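Local coordinates for Alpha/beta hydrolase fold protein (Chitinophaga pinensis, PDB 4PW0), which is of unknown substrate specificity but probably catalyses hydrolysis, as expected of an enzyme with the alpha/beta hydrolase fold, at residues A[27-32]-A[185-190]; A[41-46]-A[50-55]; A[62-67]-A[278-283]; A[78-83]-A[196-201]; A[178-183]-A[264-269]. All blocks are in the same frame, centred on the assembly; numbering follows the deposited sequence.

How the contacts relate
Contact 2 lies deepest, its centre about 6 Å from the centre of the chain, and is built on an indole packed between a cysteine and an amide, with waters filling in the polar links. Contacts 1 and 5 flank it and are tied to it by salt bridges, Arg29 to Asp50 and Arg183 to Asp53, so two different carboxylates of segment 50-55 each meet an arginine of a neighbouring contact. Contacts 1, 2 and 3 all reach the central sheet, through neighbouring strands. Contact 3 is a two-pronged ion pair at the C-terminal helix, whereas contact 4, on the other side of the chain's centre, is an uncharged glutamine-to-backbone pairing with two of its four touching residues exposed.

Contact 1: residues A[27-32]-A[185-190]; sequences AYRSLG and YERTTD
Arg29 and Arg187 meet by guanidinium stacking. Their planes are only 3° apart and each group covers one face of the other, with Arg29 CZ 3.3 Å from Arg187 CZ. The two chains arrive from opposite directions: Arg29 reaches out straight from its strand, extended from CG to NE, while Arg187 starts with CG anti to the backbone N (chi1 178°) and bends at chi2, which turns its flat end parallel to that of its partner.

Hydrogen bonds and charges hold the stack from its rims. Arg187 NH2 donates to Asp190 O at 2.9 Å, approaching from above the carbonyl plane but lying close to the guanidinium plane, and Arg187 NH2 is also 3.5 Å from Asp190 OD2 in a salt bridge. The loop 187-190 thus closes on its own arginine and presents it to the strand. Arg29 NH2 finds its countercharge in Asp50, and Arg29 NE bonds Thr16 OG1. Arg187 NH1 is held by the carbonyls of His11 and Ala14, while Asp190 OD2 accepts from Thr16 N. Two positive groups can therefore probably stack here because carboxylates and carbonyl oxygens surround their edges.

Strand 24-31, paired with strands 17-21 and 66-69, is joined in this way to the loop that links helix 171-184 to helix 197-212.

Contact 2: residues A[41-46]-A[50-55]; sequences CFQHFT and DNWDPL
Trp52 and Gln43 stack within a beta-alpha-beta crossover, between the end of strand 39-42 and the start of helix 54-61, in the loop that in this family usually contributes to the oxyanion hole. The Gln43 amide lies over one indole face, its plane 19° from the ring, with Gln43 NE2 3.2 Å from Trp52 NE1; both are donors, and Gln43 NE2 bonds Thr48 O instead. On the opposite face, Cys41 CB makes a CH-pi contact 4.0 Å from the centroid of the Trp52 six-membered ring. Phe42 O reaches the indole edge near its plane.

His44 N donates to Gln43 OE1 (2.9 Å), fixing the amide's rotation, and a water passes from Gln43 OE1 to Asn51 O. A second water joins His44 NE2 to Asn51 ND2, while Asn51 OD1 accepts from Thr48 N; the His44 side chain also touches Ser110, probably the nucleophile. Trp52 and Cys41 both pack on Ile68 of strand 66-69, while Phe42 packs on helix 111-122.

Contact 3: residues A[62-67]-A[278-283]; sequences KGRQLI and YFLDSY
Arg64 is brought to Asp281 by a folded chain: its CG sits between the backbone N and the carbonyl carbon, the crowded position (chi1 71°), and further bends at chi2 and chi3 swing the guanidinium towards Asp281 near the C-terminal end of the chain's final helix. Asp281 comes from the opposite direction, with CG anti to its own carbonyl carbon (chi1 -68°).

The two groups meet end-on. Arg64 NH1 donates to Asp281 OD1 at 2.6 Å and Arg64 NH2 to Asp281 OD2 at 3.1 Å, one nitrogen to each oxygen. Both bonds are nearly straight and both oxygens lie close to the guanidinium plane, but the carboxylate is turned against it by 27°, and each oxygen is met on its syn side, somewhat out of the carboxylate plane. Arg64 NE bonds Leu60 O, so the guanidinium is fixed at a second place.

Leu280 crosses the arginine at about a right angle. Its CD1 supplies the apolar part, with Leu280 CD1 3.8 Å from Arg64 CD, while Leu280 CB lies beside Arg64 NH1 at 3.5 Å.

Asp281 is modelled in two conformers, and the paired bonds belong to the one described. In that conformer the ion pair links the turn leading into strand 66-69 to the C-terminal helix, and the arginine would offset a negative charge placed near the helix's C-terminal end.

Contact 4: residues A[78-83]-A[196-201]; sequences SGTTPD and SAQAIG
The Gln198 amide lies against the backbone of Thr81 and bonds both of its peptide groups. CG leaves anti to the backbone N (chi1 -171°), and a bend at chi2 carries the amide away from the helix and alongside the loop. Gln198 OE1 accepts from Thr81 N at 2.9 Å, the donor tilted 23° from the amide carbonyl plane. In return Gln198 NE2 donates to Thr81 O at 3.0 Å; this bond is nearly straight (170°), lies in the amide plane and falls on a lone pair of the backbone carbonyl. Two bonds of opposite sense leave the amide little freedom to flip.

Around this pair, Thr80 crosses Gln198 at about a right angle, with Thr80 CG2 3.5 Å from Gln198 NE2. The side chain of Thr81 turns inward to the helix, where Thr81 OG1 rests 3.3 Å from Ala199 CB and bonds outside the contact to Lys72 O. A water close to Gln198 OE1 also lies near Gly79 O.

Here a glutamine in the first turn of helix 197-212 pairs through C=O and N-H with the N-H and C=O of one loop residue. The helix belongs to the helical insertion between strands 127-133 and 226-231, the place where alpha/beta hydrolases commonly carry their cap, and the contact fastens it to the loop preceding helix 85-98.

Contact 5: residues A[178-183]-A[264-269]; sequences LATLGR and SFYQYP
Tyr266 is the first residue of the short helix 264-267 to meet helix 171-184, and it does so with both ring and carbonyl. Thr180 CG2 lies over one ring face, 3.9 Å from the centroid of the Tyr266 ring, in a CH-pi contact; the methyl, placed opposite the backbone N, is the branch that packs on the ring, while the hydroxyl bonds Lys176 O of its own helix. Tyr266 OH reaches Asn51 O. The carbonyl of the same residue takes Arg183 NH2 at 2.9 Å, in its plane and on a lone pair, and a water bonded to Arg183 NH1 donates to it as well (2.8 Å from Tyr266 O).

Three residues further on, Pro269, which opens helix 269-282, lays its CG 3.7 Å from Arg183 NH2 over one face of the guanidinium. Thr180 CA covers the opposite face, so the flat group is sandwiched between proline and helix backbone.

Arg183 NH2 also forms a salt bridge to Asp53. With its edges hydrogen-bonded and both faces packed, the guanidinium is held in a fixed orientation, and the carboxylate of Asp53 would balance its charge at a site that is only partly open to solvent.

Contact 1: residues A[27-32]-A[185-190]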
# COMPACT_ATOMS: atom_id res chain seq x y z
N ALA A 27 23.46 20.10 -12.22
CA ALA A 27 22.92 20.83 -11.11
C ALA A 27 22.18 19.85 -10.16
O ALA A 27 21.42 18.97 -10.60
CB ALA A 27 21.95 21.91 -11.59
N TYR A 28 22.38 20.02 -8.85
CA TYR A 28 21.78 19.15 -7.88
C TYR A 28 21.67 19.82 -6.54
O TYR A 28 22.25 20.89 -6.30
CB TYR A 28 22.58 17.85 -7.76
CG TYR A 28 23.93 18.00 -7.08
CD1 TYR A 28 25.04 18.45 -7.78
CD2 TYR A 28 24.09 17.70 -5.73
CE1 TYR A 28 26.28 18.56 -7.15
CE2 TYR A 28 25.31 17.83 -5.10
CZ TYR A 28 26.40 18.25 -5.83
OH TYR A 28 27.61 18.39 -5.17
N ARG A 29 20.90 19.20 -5.68
CA ARG A 29 20.79 19.57 -4.27
C ARG A 29 20.87 18.35 -3.39
O ARG A 29 20.44 17.25 -3.75
CB ARG A 29 19.53 20.39 -3.99
CG ARG A 29 19.32 21.58 -4.88
CD ARG A 29 18.13 22.42 -4.50
NE ARG A 29 17.82 23.42 -5.49
CZ ARG A 29 16.61 23.81 -5.86
NH1 ARG A 29 15.52 23.25 -5.33
NH2 ARG A 29 16.50 24.72 -6.79
N SER A 30 21.44 18.54 -2.21
CA SER A 30 21.57 17.50 -1.22
C SER A 30 20.83 17.95 0.03
O SER A 30 21.10 19.04 0.58
CB SER A 30 23.03 17.17 -0.92
OG SER A 30 23.14 16.10 -0.03
N LEU A 31 19.84 17.16 0.42
CA LEU A 31 19.03 17.44 1.58
C LEU A 31 19.31 16.48 2.68
O LEU A 31 19.69 15.32 2.48
CB LEU A 31 17.54 17.38 1.26
CG LEU A 31 16.94 18.54 0.49
CD1 LEU A 31 17.55 18.80 -0.87
CD2 LEU A 31 15.43 18.33 0.34
N GLY A 32 19.08 16.98 3.91
CA GLY A 32 19.34 16.15 5.08
C GLY A 32 20.82 16.08 5.42
O GLY A 32 21.68 16.68 4.75
N TYR A 185 5.41 26.67 -4.38
CA TYR A 185 5.72 28.10 -4.18
C TYR A 185 6.74 28.36 -3.06
O TYR A 185 7.30 29.49 -2.95
CB TYR A 185 4.45 28.88 -3.96
CG TYR A 185 4.40 30.43 -4.17
CD1 TYR A 185 4.66 31.00 -5.40
CD2 TYR A 185 3.96 31.26 -3.14
CE1 TYR A 185 4.53 32.39 -5.60
CE2 TYR A 185 3.83 32.63 -3.33
CZ TYR A 185 4.14 33.19 -4.54
OH TYR A 185 4.00 34.58 -4.75
N GLU A 186 6.93 27.38 -2.22
CA GLU A 186 7.71 27.52 -1.02
C GLU A 186 9.16 27.86 -1.28
O GLU A 186 9.74 28.63 -0.48
CB GLU A 186 7.63 26.29 -0.12
CG GLU A 186 8.15 26.59 1.29
CD GLU A 186 8.91 25.50 1.94
OE1 GLU A 186 9.36 24.58 1.27
OE2 GLU A 186 9.06 25.58 3.16
N ARG A 187 9.74 27.34 -2.38
CA ARG A 187 11.12 27.66 -2.73
C ARG A 187 11.10 29.05 -3.27
O ARG A 187 10.66 29.30 -4.42
CB ARG A 187 11.69 26.65 -3.75
CG ARG A 187 13.10 26.88 -4.25
CD ARG A 187 14.17 26.19 -3.44
NE ARG A 187 15.51 26.57 -3.89
CZ ARG A 187 16.62 26.05 -3.37
NH1 ARG A 187 16.56 25.15 -2.41
NH2 ARG A 187 17.77 26.43 -3.85
N THR A 188 11.67 29.96 -2.48
CA THR A 188 11.66 31.39 -2.87
C THR A 188 12.95 31.86 -3.54
O THR A 188 12.97 32.78 -4.35
CB THR A 188 11.47 32.27 -1.64
OG1 THR A 188 12.52 32.05 -0.69
CG2 THR A 188 10.14 31.98 -0.99
N THR A 189 14.04 31.20 -3.19
CA THR A 189 15.35 31.69 -3.47
C THR A 189 16.21 30.68 -4.24
O THR A 189 16.14 29.46 -3.89
CB THR A 189 15.96 32.05 -2.12
OG1 THR A 189 15.06 32.97 -1.45
CG2 THR A 189 17.30 32.67 -2.29
N ASP A 190 17.02 31.10 -5.20
CA ASP A 190 17.96 30.19 -5.90
C ASP A 190 17.17 29.06 -6.55
O ASP A 190 17.45 27.88 -6.35
CB ASP A 190 19.00 29.65 -4.89
CG ASP A 190 20.15 28.81 -5.48
OD1 ASP A 190 20.50 29.01 -6.66
OD2 ASP A 190 20.75 27.96 -4.68

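Contact 2: residues A[41-46]-A[50-55]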
# COMPACT_ATOMS: atom_id res chain seq x y z
N CYS A 41 16.90 10.68 -6.30
CA CYS A 41 15.56 10.93 -6.83
C CYS A 41 15.61 11.33 -8.29
O CYS A 41 16.45 12.15 -8.70
CB CYS A 41 14.85 12.03 -6.01
SG CYS A 41 14.67 11.61 -4.27
N PHE A 42 14.70 10.78 -9.07
CA PHE A 42 14.65 10.93 -10.52
C PHE A 42 13.30 11.51 -10.93
O PHE A 42 12.27 10.94 -10.62
CB PHE A 42 14.89 9.60 -11.24
CG PHE A 42 16.22 8.96 -10.91
CD1 PHE A 42 16.42 8.31 -9.71
CD2 PHE A 42 17.25 8.99 -11.84
CE1 PHE A 42 17.64 7.70 -9.41
CE2 PHE A 42 18.47 8.39 -11.53
CZ PHE A 42 18.67 7.78 -10.32
N GLN A 43 13.36 12.64 -11.60
CA GLN A 43 12.19 13.52 -11.78
C GLN A 43 11.26 13.15 -12.94
O GLN A 43 11.62 12.40 -13.86
CB GLN A 43 12.70 14.97 -11.91
CG GLN A 43 11.71 16.11 -11.87
CD GLN A 43 10.83 16.12 -10.65
OE1 GLN A 43 10.05 15.19 -10.39
NE2 GLN A 43 10.99 17.17 -9.83
N HIS A 44 10.05 13.71 -12.90
CA HIS A 44 9.05 13.54 -13.96
C HIS A 44 9.27 14.34 -15.21
O HIS A 44 10.15 15.19 -15.26
CB HIS A 44 7.66 13.89 -13.38
CG HIS A 44 7.41 15.36 -13.13
ND1 HIS A 44 7.07 16.23 -14.14
CD2 HIS A 44 7.35 16.09 -11.99
CE1 HIS A 44 6.87 17.44 -13.64
NE2 HIS A 44 6.99 17.38 -12.34
N PHE A 45 8.38 14.15 -16.21
CA PHE A 45 8.40 14.86 -17.54
C PHE A 45 8.26 16.36 -17.39
O PHE A 45 7.28 16.83 -16.87
CB PHE A 45 7.24 14.35 -18.40
CG PHE A 45 7.02 15.05 -19.72
CD1 PHE A 45 8.02 15.15 -20.67
CD2 PHE A 45 5.79 15.56 -20.05
CE1 PHE A 45 7.78 15.78 -21.88
CE2 PHE A 45 5.55 16.21 -21.24
CZ PHE A 45 6.55 16.32 -22.19
N THR A 46 9.26 17.08 -17.87
CA THR A 46 9.41 18.55 -17.81
C THR A 46 9.82 19.06 -16.43
O THR A 46 10.08 20.26 -16.29
CB THR A 46 8.22 19.38 -18.30
OG1 THR A 46 7.21 19.49 -17.26
CG2 THR A 46 7.64 18.85 -19.56
N ASP A 50 12.72 22.23 -8.72
CA ASP A 50 11.67 22.95 -8.03
C ASP A 50 10.26 22.28 -8.16
O ASP A 50 9.27 22.77 -7.60
CB ASP A 50 11.61 24.41 -8.55
CG ASP A 50 12.90 25.19 -8.29
OD1 ASP A 50 13.61 24.96 -7.26
OD2 ASP A 50 13.16 26.05 -9.19
N ASN A 51 10.20 21.20 -8.95
CA ASN A 51 8.94 20.43 -9.07
C ASN A 51 8.82 19.33 -8.04
O ASN A 51 7.78 18.69 -7.91
CB ASN A 51 8.82 19.87 -10.47
CG ASN A 51 8.57 20.97 -11.48
OD1 ASN A 51 9.49 21.50 -12.13
ND2 ASN A 51 7.30 21.39 -11.57
N TRP A 52 9.90 19.07 -7.27
CA TRP A 52 9.80 18.17 -6.14
C TRP A 52 8.95 18.78 -5.02
O TRP A 52 9.11 19.97 -4.70
CB TRP A 52 11.18 17.77 -5.60
CG TRP A 52 11.95 16.88 -6.52
CD1 TRP A 52 13.03 17.23 -7.31
CD2 TRP A 52 11.70 15.50 -6.77
NE1 TRP A 52 13.44 16.16 -8.06
CE2 TRP A 52 12.66 15.08 -7.73
CE3 TRP A 52 10.77 14.57 -6.29
CZ2 TRP A 52 12.67 13.78 -8.25
CZ3 TRP A 52 10.80 13.29 -6.79
CH2 TRP A 52 11.74 12.90 -7.77
N ASP A 53 8.12 17.96 -4.40
CA ASP A 53 7.24 18.40 -3.33
C ASP A 53 8.08 18.52 -2.06
O ASP A 53 8.65 17.53 -1.60
CB ASP A 53 6.16 17.34 -3.15
CG ASP A 53 5.10 17.69 -2.15
OD1 ASP A 53 5.25 18.65 -1.33
OD2 ASP A 53 4.06 16.96 -2.21
N PRO A 54 8.16 19.76 -1.50
CA PRO A 54 8.94 19.88 -0.26
C PRO A 54 8.46 19.02 0.90
O PRO A 54 9.28 18.56 1.69
CB PRO A 54 8.78 21.37 0.11
CG PRO A 54 7.59 21.85 -0.60
CD PRO A 54 7.48 21.01 -1.87
N LEU A 55 7.17 18.69 0.97
CA LEU A 55 6.76 17.77 2.02
C LEU A 55 7.41 16.40 1.90
O LEU A 55 7.74 15.75 2.88
CB LEU A 55 5.25 17.58 2.07
CG LEU A 55 4.45 18.57 2.86
CD1 LEU A 55 2.98 18.26 2.87
CD2 LEU A 55 4.96 18.67 4.29
O HOH W 1 15.89 14.64 -9.24
O HOH W 2 8.21 15.49 -8.29
O HOH W 3 5.33 19.30 -11.05

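Contact 3: residues A[62-67]-A[278-283]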
# COMPACT_ATOMS: atom_id res chain seq x y z
N LYS A 62 14.63 13.55 6.53
CA LYS A 62 14.80 13.42 7.97
C LYS A 62 15.63 12.19 8.36
O LYS A 62 16.33 12.17 9.38
CB LYS A 62 13.45 13.38 8.69
CG LYS A 62 12.67 14.66 8.58
CD LYS A 62 13.47 15.85 9.13
CE LYS A 62 12.66 17.13 9.14
NZ LYS A 62 12.49 17.65 7.75
N GLY A 63 15.53 11.15 7.56
CA GLY A 63 16.13 9.89 7.88
C GLY A 63 17.25 9.40 7.00
O GLY A 63 17.75 8.30 7.22
N ARG A 64 17.62 10.19 5.99
CA ARG A 64 18.68 9.84 5.06
C ARG A 64 19.06 11.07 4.27
O ARG A 64 18.29 12.03 4.16
CB ARG A 64 18.26 8.72 4.10
CG ARG A 64 17.23 9.16 3.06
CD ARG A 64 16.07 8.20 2.92
NE ARG A 64 15.17 8.26 4.04
CZ ARG A 64 14.98 7.29 4.95
NH1 ARG A 64 15.62 6.14 4.83
NH2 ARG A 64 14.17 7.49 5.96
N GLN A 65 20.24 11.01 3.67
CA GLN A 65 20.64 12.02 2.70
C GLN A 65 19.79 11.79 1.45
O GLN A 65 19.69 10.64 0.99
CB GLN A 65 22.12 11.85 2.37
CG GLN A 65 22.67 12.92 1.45
CD GLN A 65 24.13 12.69 1.13
OE1 GLN A 65 24.74 11.73 1.61
NE2 GLN A 65 24.70 13.58 0.33
N LEU A 66 19.30 12.87 0.87
CA LEU A 66 18.47 12.81 -0.32
C LEU A 66 19.07 13.71 -1.38
O LEU A 66 19.36 14.89 -1.12
CB LEU A 66 17.07 13.24 0.06
CG LEU A 66 15.93 13.01 -0.88
CD1 LEU A 66 14.56 12.86 -0.24
CD2 LEU A 66 15.89 14.25 -1.77
N ILE A 67 19.29 13.17 -2.57
CA ILE A 67 19.84 13.91 -3.68
C ILE A 67 18.75 14.07 -4.74
O ILE A 67 18.16 13.08 -5.19
CB ILE A 67 21.06 13.18 -4.32
CG1 ILE A 67 22.18 12.96 -3.29
CG2 ILE A 67 21.53 13.90 -5.57
CD1 ILE A 67 22.88 14.20 -2.92
N TYR A 278 9.15 3.79 6.09
CA TYR A 278 9.20 2.45 6.57
C TYR A 278 9.91 1.51 5.59
O TYR A 278 10.76 0.66 5.96
CB TYR A 278 7.79 1.89 6.94
CG TYR A 278 7.88 0.50 7.47
CD1 TYR A 278 8.16 0.26 8.83
CD2 TYR A 278 7.82 -0.59 6.63
CE1 TYR A 278 8.32 -1.03 9.27
CE2 TYR A 278 8.03 -1.89 7.08
CZ TYR A 278 8.27 -2.08 8.43
OH TYR A 278 8.52 -3.37 8.87
N PHE A 279 9.51 1.60 4.32
CA PHE A 279 10.10 0.76 3.32
C PHE A 279 11.63 0.88 3.32
O PHE A 279 12.32 -0.12 3.35
CB PHE A 279 9.52 1.13 1.96
CG PHE A 279 10.19 0.46 0.79
CD1 PHE A 279 10.02 -0.90 0.55
CD2 PHE A 279 10.99 1.18 -0.08
CE1 PHE A 279 10.63 -1.51 -0.55
CE2 PHE A 279 11.60 0.58 -1.17
CZ PHE A 279 11.41 -0.76 -1.39
N LEU A 280 12.13 2.10 3.29
CA LEU A 280 13.59 2.30 3.23
C LEU A 280 14.29 1.90 4.52
O LEU A 280 15.37 1.29 4.44
CB LEU A 280 13.91 3.72 2.88
CG LEU A 280 13.49 4.17 1.48
CD1 LEU A 280 13.80 5.64 1.32
CD2 LEU A 280 14.16 3.34 0.38
N ASP A 281 13.68 2.20 5.66
CA ASP A 281 14.39 1.96 6.91
C ASP A 281 14.28 0.53 7.39
O ASP A 281 15.20 0.05 8.05
CB ASP A 281 13.95 2.96 7.97
CG ASP A 281 14.40 4.36 7.63
OD1 ASP A 281 15.36 4.50 6.84
OD2 ASP A 281 13.79 5.33 8.14
N SER A 282 13.19 -0.16 7.01
CA SER A 282 12.87 -1.41 7.67
C SER A 282 12.52 -2.61 6.82
O SER A 282 12.68 -3.74 7.30
CB SER A 282 11.74 -1.14 8.66
OG SER A 282 12.11 -0.25 9.70
N TYR A 283 11.99 -2.44 5.62
CA TYR A 283 11.52 -3.59 4.88
C TYR A 283 12.68 -4.48 4.41
O TYR A 283 13.65 -3.95 3.82
CB TYR A 283 10.66 -3.16 3.68
CG TYR A 283 10.20 -4.34 2.89
CD1 TYR A 283 9.20 -5.18 3.36
CD2 TYR A 283 10.78 -4.64 1.65
CE1 TYR A 283 8.85 -6.30 2.65
CE2 TYR A 283 10.41 -5.76 0.93
CZ TYR A 283 9.45 -6.60 1.43
OH TYR A 283 9.07 -7.76 0.78
OXT TYR A 283 12.66 -5.73 4.57

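Contact 4: residues A[78-83]-A[196-201]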
# COMPACT_ATOMS: atom_id res chain seq x y z
N SER A 78 23.76 21.54 -17.85
CA SER A 78 24.12 21.87 -19.22
C SER A 78 23.93 20.68 -20.18
O SER A 78 23.63 19.54 -19.75
CB SER A 78 25.58 22.37 -19.29
OG SER A 78 26.50 21.30 -19.15
N GLY A 79 24.17 20.96 -21.45
CA GLY A 79 24.21 19.95 -22.46
C GLY A 79 22.87 19.67 -23.14
O GLY A 79 21.90 20.43 -22.99
N THR A 80 22.86 18.58 -23.87
CA THR A 80 21.77 18.16 -24.75
C THR A 80 21.11 16.95 -24.10
O THR A 80 21.76 15.98 -23.77
CB THR A 80 22.34 17.73 -26.10
OG1 THR A 80 22.95 18.86 -26.72
CG2 THR A 80 21.27 17.26 -27.05
N THR A 81 19.81 17.05 -23.83
CA THR A 81 19.09 15.90 -23.28
C THR A 81 18.97 14.83 -24.37
O THR A 81 18.54 15.13 -25.48
CB THR A 81 17.68 16.36 -22.87
OG1 THR A 81 17.76 17.44 -21.93
CG2 THR A 81 16.84 15.21 -22.29
N PRO A 82 19.34 13.57 -24.05
CA PRO A 82 19.21 12.52 -25.09
C PRO A 82 17.76 12.04 -25.23
O PRO A 82 16.92 12.35 -24.38
CB PRO A 82 20.07 11.41 -24.54
CG PRO A 82 19.96 11.55 -23.05
CD PRO A 82 19.87 13.02 -22.78
N ASP A 83 17.48 11.31 -26.31
CA ASP A 83 16.12 11.01 -26.70
C ASP A 83 15.58 9.66 -26.20
O ASP A 83 14.55 9.20 -26.69
CB ASP A 83 15.94 11.14 -28.23
CG ASP A 83 16.59 10.04 -29.01
OD1 ASP A 83 17.23 9.15 -28.42
OD2 ASP A 83 16.47 10.08 -30.27
N SER A 196 13.58 23.66 -20.41
CA SER A 196 14.07 24.00 -21.80
C SER A 196 13.32 23.22 -22.87
O SER A 196 13.01 22.04 -22.71
CB SER A 196 15.63 23.90 -22.11
OG SER A 196 16.02 22.55 -22.32
N ALA A 197 13.09 23.88 -24.00
CA ALA A 197 12.37 23.26 -25.09
C ALA A 197 13.07 22.01 -25.56
O ALA A 197 12.42 20.98 -25.80
CB ALA A 197 12.24 24.26 -26.23
N GLN A 198 14.39 22.05 -25.70
CA GLN A 198 15.11 20.88 -26.18
C GLN A 198 14.90 19.68 -25.25
O GLN A 198 14.68 18.55 -25.69
CB GLN A 198 16.59 21.18 -26.37
CG GLN A 198 17.35 20.07 -27.07
CD GLN A 198 17.75 18.90 -26.15
OE1 GLN A 198 18.05 19.04 -24.98
NE2 GLN A 198 17.82 17.71 -26.76
N ALA A 199 14.99 19.92 -23.94
CA ALA A 199 14.79 18.84 -22.98
C ALA A 199 13.39 18.27 -23.07
O ALA A 199 13.22 17.04 -23.00
CB ALA A 199 15.08 19.35 -21.57
N ILE A 200 12.39 19.12 -23.20
CA ILE A 200 11.00 18.67 -23.26
C ILE A 200 10.81 17.77 -24.49
O ILE A 200 10.23 16.70 -24.39
CB ILE A 200 9.99 19.83 -23.25
CG1 ILE A 200 10.13 20.66 -21.97
CG2 ILE A 200 8.57 19.31 -23.42
CD1 ILE A 200 9.41 21.98 -22.03
N GLY A 201 11.33 18.19 -25.66
CA GLY A 201 11.18 17.36 -26.86
C GLY A 201 11.89 16.03 -26.75
O GLY A 201 11.33 14.99 -27.16
O HOH W 4 18.89 21.04 -23.51

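Contact 5: residues A[178-183]-A[264-269]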
# COMPACT_ATOMS: atom_id res chain seq x y z
N LEU A 178 -4.48 22.05 -5.96
CA LEU A 178 -4.18 23.44 -5.62
C LEU A 178 -3.23 23.49 -4.43
O LEU A 178 -2.29 24.32 -4.43
CB LEU A 178 -5.47 24.20 -5.31
CG LEU A 178 -6.48 24.36 -6.45
CD1 LEU A 178 -7.61 25.27 -5.94
CD2 LEU A 178 -5.81 24.94 -7.69
N ALA A 179 -3.40 22.63 -3.42
CA ALA A 179 -2.46 22.60 -2.31
C ALA A 179 -1.05 22.30 -2.77
O ALA A 179 -0.08 22.91 -2.30
CB ALA A 179 -2.89 21.63 -1.23
N THR A 180 -0.90 21.37 -3.72
CA THR A 180 0.43 21.05 -4.25
C THR A 180 1.07 22.25 -4.94
O THR A 180 2.25 22.54 -4.73
CB THR A 180 0.36 19.88 -5.22
OG1 THR A 180 -0.30 18.76 -4.60
CG2 THR A 180 1.74 19.46 -5.65
N LEU A 181 0.29 22.98 -5.73
CA LEU A 181 0.80 24.20 -6.37
C LEU A 181 1.34 25.16 -5.34
O LEU A 181 2.42 25.73 -5.53
CB LEU A 181 -0.29 24.89 -7.14
CG LEU A 181 -0.58 24.21 -8.40
CD1 LEU A 181 -1.79 24.89 -9.05
CD2 LEU A 181 0.62 24.21 -9.38
N GLY A 182 0.64 25.31 -4.21
CA GLY A 182 1.15 26.20 -3.19
C GLY A 182 2.43 25.67 -2.56
O GLY A 182 3.33 26.43 -2.25
N ARG A 183 2.53 24.35 -2.33
CA ARG A 183 3.74 23.80 -1.79
C ARG A 183 4.92 24.08 -2.74
O ARG A 183 6.02 24.34 -2.24
CB ARG A 183 3.61 22.33 -1.48
CG ARG A 183 2.60 22.04 -0.38
CD ARG A 183 2.75 20.73 0.33
NE ARG A 183 2.69 19.62 -0.61
CZ ARG A 183 1.56 19.12 -1.12
NH1 ARG A 183 0.38 19.62 -0.79
NH2 ARG A 183 1.66 18.13 -2.02
N SER A 264 -0.31 10.99 -7.77
CA SER A 264 -0.73 10.38 -6.53
C SER A 264 0.00 10.87 -5.27
O SER A 264 -0.62 11.21 -4.25
CB SER A 264 -0.58 8.84 -6.64
OG SER A 264 0.77 8.46 -6.82
N PHE A 265 1.33 10.86 -5.31
CA PHE A 265 2.10 11.22 -4.12
C PHE A 265 2.02 12.72 -3.79
O PHE A 265 2.21 13.09 -2.64
CB PHE A 265 3.52 10.66 -4.10
CG PHE A 265 4.55 11.26 -5.02
CD1 PHE A 265 4.29 12.08 -6.08
CD2 PHE A 265 5.89 10.92 -4.77
CE1 PHE A 265 5.31 12.60 -6.90
CE2 PHE A 265 6.89 11.43 -5.59
CZ PHE A 265 6.61 12.27 -6.62
N TYR A 266 1.70 13.57 -4.77
CA TYR A 266 1.39 14.97 -4.50
C TYR A 266 0.07 15.10 -3.80
O TYR A 266 -0.14 16.01 -2.98
CB TYR A 266 1.29 15.75 -5.78
CG TYR A 266 2.52 16.02 -6.58
CD1 TYR A 266 3.69 16.47 -5.99
CD2 TYR A 266 2.45 16.05 -7.95
CE1 TYR A 266 4.77 16.88 -6.77
CE2 TYR A 266 3.51 16.42 -8.75
CZ TYR A 266 4.68 16.86 -8.13
OH TYR A 266 5.73 17.28 -8.95
N GLN A 267 -0.87 14.19 -4.11
CA GLN A 267 -2.18 14.24 -3.49
C GLN A 267 -2.14 13.84 -2.03
O GLN A 267 -2.88 14.42 -1.20
CB GLN A 267 -3.18 13.39 -4.27
CG GLN A 267 -4.59 13.51 -3.71
CD GLN A 267 -5.65 13.13 -4.74
OE1 GLN A 267 -5.48 13.32 -5.94
NE2 GLN A 267 -6.74 12.59 -4.27
N TYR A 268 -1.29 12.86 -1.68
CA TYR A 268 -1.19 12.34 -0.34
C TYR A 268 0.30 12.26 0.08
O TYR A 268 0.85 11.18 0.29
CB TYR A 268 -1.81 10.95 -0.23
CG TYR A 268 -3.28 10.91 -0.65
CD1 TYR A 268 -4.27 11.48 0.12
CD2 TYR A 268 -3.65 10.27 -1.82
CE1 TYR A 268 -5.60 11.43 -0.29
CE2 TYR A 268 -4.98 10.19 -2.23
CZ TYR A 268 -5.97 10.75 -1.46
OH TYR A 268 -7.31 10.71 -1.84
N PRO A 269 0.95 13.41 0.21
CA PRO A 269 2.37 13.40 0.45
C PRO A 269 2.77 12.83 1.81
O PRO A 269 3.83 12.20 1.92
CB PRO A 269 2.75 14.89 0.32
CG PRO A 269 1.49 15.64 0.72
CD PRO A 269 0.40 14.78 0.07
O HOH W 5 -1.83 17.88 -1.79